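Side-chain contact in DotU family type IV/VI secretion system protein (Acinetobacter baumannii, PDB 6Y4R), which forms the cytoplasmic domain of TssL, a DotU-family component of the bacterial type VI secretion system: residues F16-Q21 with V71-P76. Sequence-based numbering, arbitrary orientation.
Sequences FLIRNQ and VTQQDP
The carboxamides of Q21 and Q73 meet at their ends across this contact, their planes turned 41° apart as the two side chains cross. Both nitrogen and oxygen of the Q21 amide have partners of their own. Its NE2 donates to R19 O at 3.1 Å, a nearly straight bond (160°) in which the carbonyl oxygen lies in the plane of the amide while the nitrogen sits well above the plane of the R19 carbonyl. Its OE1 accepts a hydrogen bond from a water, 2.6 Å from the water oxygen. The same water accepts from the backbone of the 71-76 segment, with D75 N 3.3 Å from its oxygen, and so bridges the two segments. The Q73 amide ends beside this group, its NE2 as modelled 3.5 Å from Q21 NE2. CG2 of I18, anti to the backbone N, brings a methyl group near the end of the Q73 side chain. Away from the interface, the F16 ring carries N20 ND2 over the centre of one face.

Q21 reaches back because its chain bends at the second torsion (chi2 -39°), folding the amide toward the last turn of the helix. Its positive phi makes it the C' residue of a Schellman motif, in which Q21 N bonds to I18 O and Y22 N to L17 O. Nearby, the D75 carboxylate bonds to S77 OG.

The contact thus joins the capped end of helix 9-19 to the connection between helices 52-71 and 79-85. I18 packs on T69 and I70 of the former, Q82 of the latter holds the Q73 carbonyl, and Y78 touches the side chains of Q21 and Q73.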
loop_
_atom_site.group_PDB
_atom_site.type_symbol
_atom_site.label_atom_id
_atom_site.label_comp_id
_atom_site.label_asym_id
_atom_site.label_seq_id
_atom_site.Cartn_x
_atom_site.Cartn_y
_atom_site.Cartn_z
ATOM N N PHE A 16 -8.017 -1.334 -6.482
ATOM C CA PHE A 16 -9.402 -0.899 -6.567
ATOM C C PHE A 16 -10.292 -1.989 -7.151
ATOM O O PHE A 16 -11.447 -2.128 -6.734
ATOM C CB PHE A 16 -9.477 0.395 -7.392
ATOM C CG PHE A 16 -10.651 1.285 -7.049
ATOM C CD1 PHE A 16 -11.069 1.451 -5.734
ATOM C CD2 PHE A 16 -11.341 1.962 -8.057
ATOM C CE1 PHE A 16 -12.157 2.272 -5.429
ATOM C CE2 PHE A 16 -12.436 2.788 -7.763
ATOM C CZ PHE A 16 -12.845 2.942 -6.448
ATOM N N LEU A 17 -9.777 -2.783 -8.104
ATOM C CA LEU A 17 -10.594 -3.837 -8.719
ATOM C C LEU A 17 -10.931 -4.936 -7.724
ATOM O O LEU A 17 -12.063 -5.437 -7.697
ATOM C CB LEU A 17 -9.893 -4.474 -9.921
ATOM C CG LEU A 17 -9.728 -3.700 -11.222
ATOM C CD1 LEU A 17 -8.814 -4.471 -12.173
ATOM C CD2 LEU A 17 -11.085 -3.386 -11.871
ATOM N N ILE A 18 -9.956 -5.349 -6.922
ATOM C CA ILE A 18 -10.202 -6.372 -5.907
ATOM C C ILE A 18 -11.169 -5.857 -4.856
ATOM O O ILE A 18 -12.068 -6.583 -4.403
ATOM C CB ILE A 18 -8.877 -6.853 -5.288
ATOM C CG1 ILE A 18 -7.998 -7.470 -6.381
ATOM C CG2 ILE A 18 -9.129 -7.780 -4.108
ATOM C CD1 ILE A 18 -6.766 -8.144 -5.848
ATOM N N ARG A 19 -11.020 -4.588 -4.474
ATOM C CA ARG A 19 -11.968 -3.996 -3.547
ATOM C C ARG A 19 -13.352 -3.996 -4.160
ATOM O O ARG A 19 -14.348 -4.181 -3.456
ATOM C CB ARG A 19 -11.530 -2.574 -3.223
ATOM C CG ARG A 19 -10.342 -2.430 -2.254
ATOM C CD ARG A 19 -10.273 -0.976 -1.816
ATOM N NE ARG A 19 -10.881 -0.721 -0.513
ATOM C CZ ARG A 19 -11.601 0.366 -0.251
ATOM N NH1 ARG A 19 -11.817 1.265 -1.214
ATOM N NH2 ARG A 19 -12.121 0.546 0.958
ATOM N N ASN A 20 -13.420 -3.834 -5.481
ATOM C CA ASN A 20 -14.662 -3.832 -6.237
ATOM C C ASN A 20 -15.068 -5.219 -6.711
ATOM O O ASN A 20 -15.859 -5.342 -7.662
ATOM C CB ASN A 20 -14.535 -2.883 -7.420
ATOM C CG ASN A 20 -14.385 -1.445 -6.986
ATOM O OD1 ASN A 20 -14.553 -1.119 -5.800
ATOM N ND2 ASN A 20 -14.104 -0.563 -7.948
ATOM N N GLN A 21 -14.527 -6.259 -6.088
ATOM C CA GLN A 21 -14.983 -7.633 -6.198
ATOM C C GLN A 21 -14.582 -8.265 -7.526
ATOM O O GLN A 21 -15.085 -9.351 -7.860
ATOM C CB GLN A 21 -16.498 -7.736 -5.973
ATOM C CG GLN A 21 -16.894 -7.453 -4.524
ATOM C CD GLN A 21 -15.897 -8.060 -3.532
ATOM O OE1 GLN A 21 -15.952 -9.256 -3.229
ATOM N NE2 GLN A 21 -15.002 -7.224 -2.994
ATOM N N VAL A 71 -6.126 -10.953 1.452
ATOM C CA VAL A 71 -6.327 -11.941 2.508
ATOM C C VAL A 71 -7.628 -11.719 3.298
ATOM O O VAL A 71 -8.180 -12.682 3.844
ATOM C CB VAL A 71 -5.064 -11.982 3.411
ATOM C CG1 VAL A 71 -4.979 -10.768 4.390
ATOM C CG2 VAL A 71 -4.969 -13.305 4.141
ATOM N N THR A 72 -8.154 -10.486 3.362
ATOM C CA THR A 72 -9.382 -10.196 4.113
ATOM C C THR A 72 -10.650 -10.580 3.352
ATOM O O THR A 72 -11.744 -10.599 3.939
ATOM C CB THR A 72 -9.457 -8.716 4.514
ATOM O OG1 THR A 72 -9.183 -7.876 3.380
ATOM C CG2 THR A 72 -8.467 -8.422 5.629
ATOM N N GLN A 73 -10.539 -10.825 2.053
ATOM C CA GLN A 73 -11.699 -11.156 1.251
ATOM C C GLN A 73 -12.417 -12.381 1.788
ATOM O O GLN A 73 -11.812 -13.429 2.013
ATOM C CB GLN A 73 -11.252 -11.393 -0.186
ATOM C CG GLN A 73 -10.839 -10.135 -0.909
ATOM C CD GLN A 73 -11.885 -9.020 -0.822
ATOM O OE1 GLN A 73 -11.529 -7.854 -0.698
ATOM N NE2 GLN A 73 -13.168 -9.371 -0.968
ATOM N N GLN A 74 -13.726 -12.250 1.986
ATOM C CA GLN A 74 -14.520 -13.363 2.488
ATOM C C GLN A 74 -15.408 -14.006 1.441
ATOM O O GLN A 74 -16.019 -15.043 1.723
ATOM C CB GLN A 74 -15.390 -12.927 3.668
ATOM C CG GLN A 74 -14.644 -12.117 4.680
ATOM C CD GLN A 74 -15.416 -11.988 5.954
ATOM O OE1 GLN A 74 -15.129 -11.111 6.778
ATOM N NE2 GLN A 74 -16.363 -12.910 6.158
ATOM N N ASP A 75 -15.517 -13.456 0.326
ATOM C CA ASP A 75 -16.451 -14.156 -0.535
ATOM C C ASP A 75 -15.746 -15.325 -1.265
ATOM O O ASP A 75 -14.552 -15.243 -1.571
ATOM C CB ASP A 75 -17.183 -13.107 -1.407
ATOM C CG ASP A 75 -17.957 -13.697 -2.551
ATOM O OD1 ASP A 75 -19.031 -13.121 -2.923
ATOM O OD2 ASP A 75 -17.361 -14.538 -3.235
ATOM N N PRO A 76 -16.446 -16.454 -1.475
ATOM C CA PRO A 76 -15.754 -17.710 -1.849
ATOM C C PRO A 76 -15.098 -17.700 -3.225
ATOM O O PRO A 76 -14.194 -18.516 -3.458
ATOM C CB PRO A 76 -16.870 -18.757 -1.805
ATOM C CG PRO A 76 -18.037 -18.107 -1.170
ATOM C CD PRO A 76 -17.853 -16.653 -1.071
HETATM O O HOH W 1 -15.386 -10.504 -1.035
#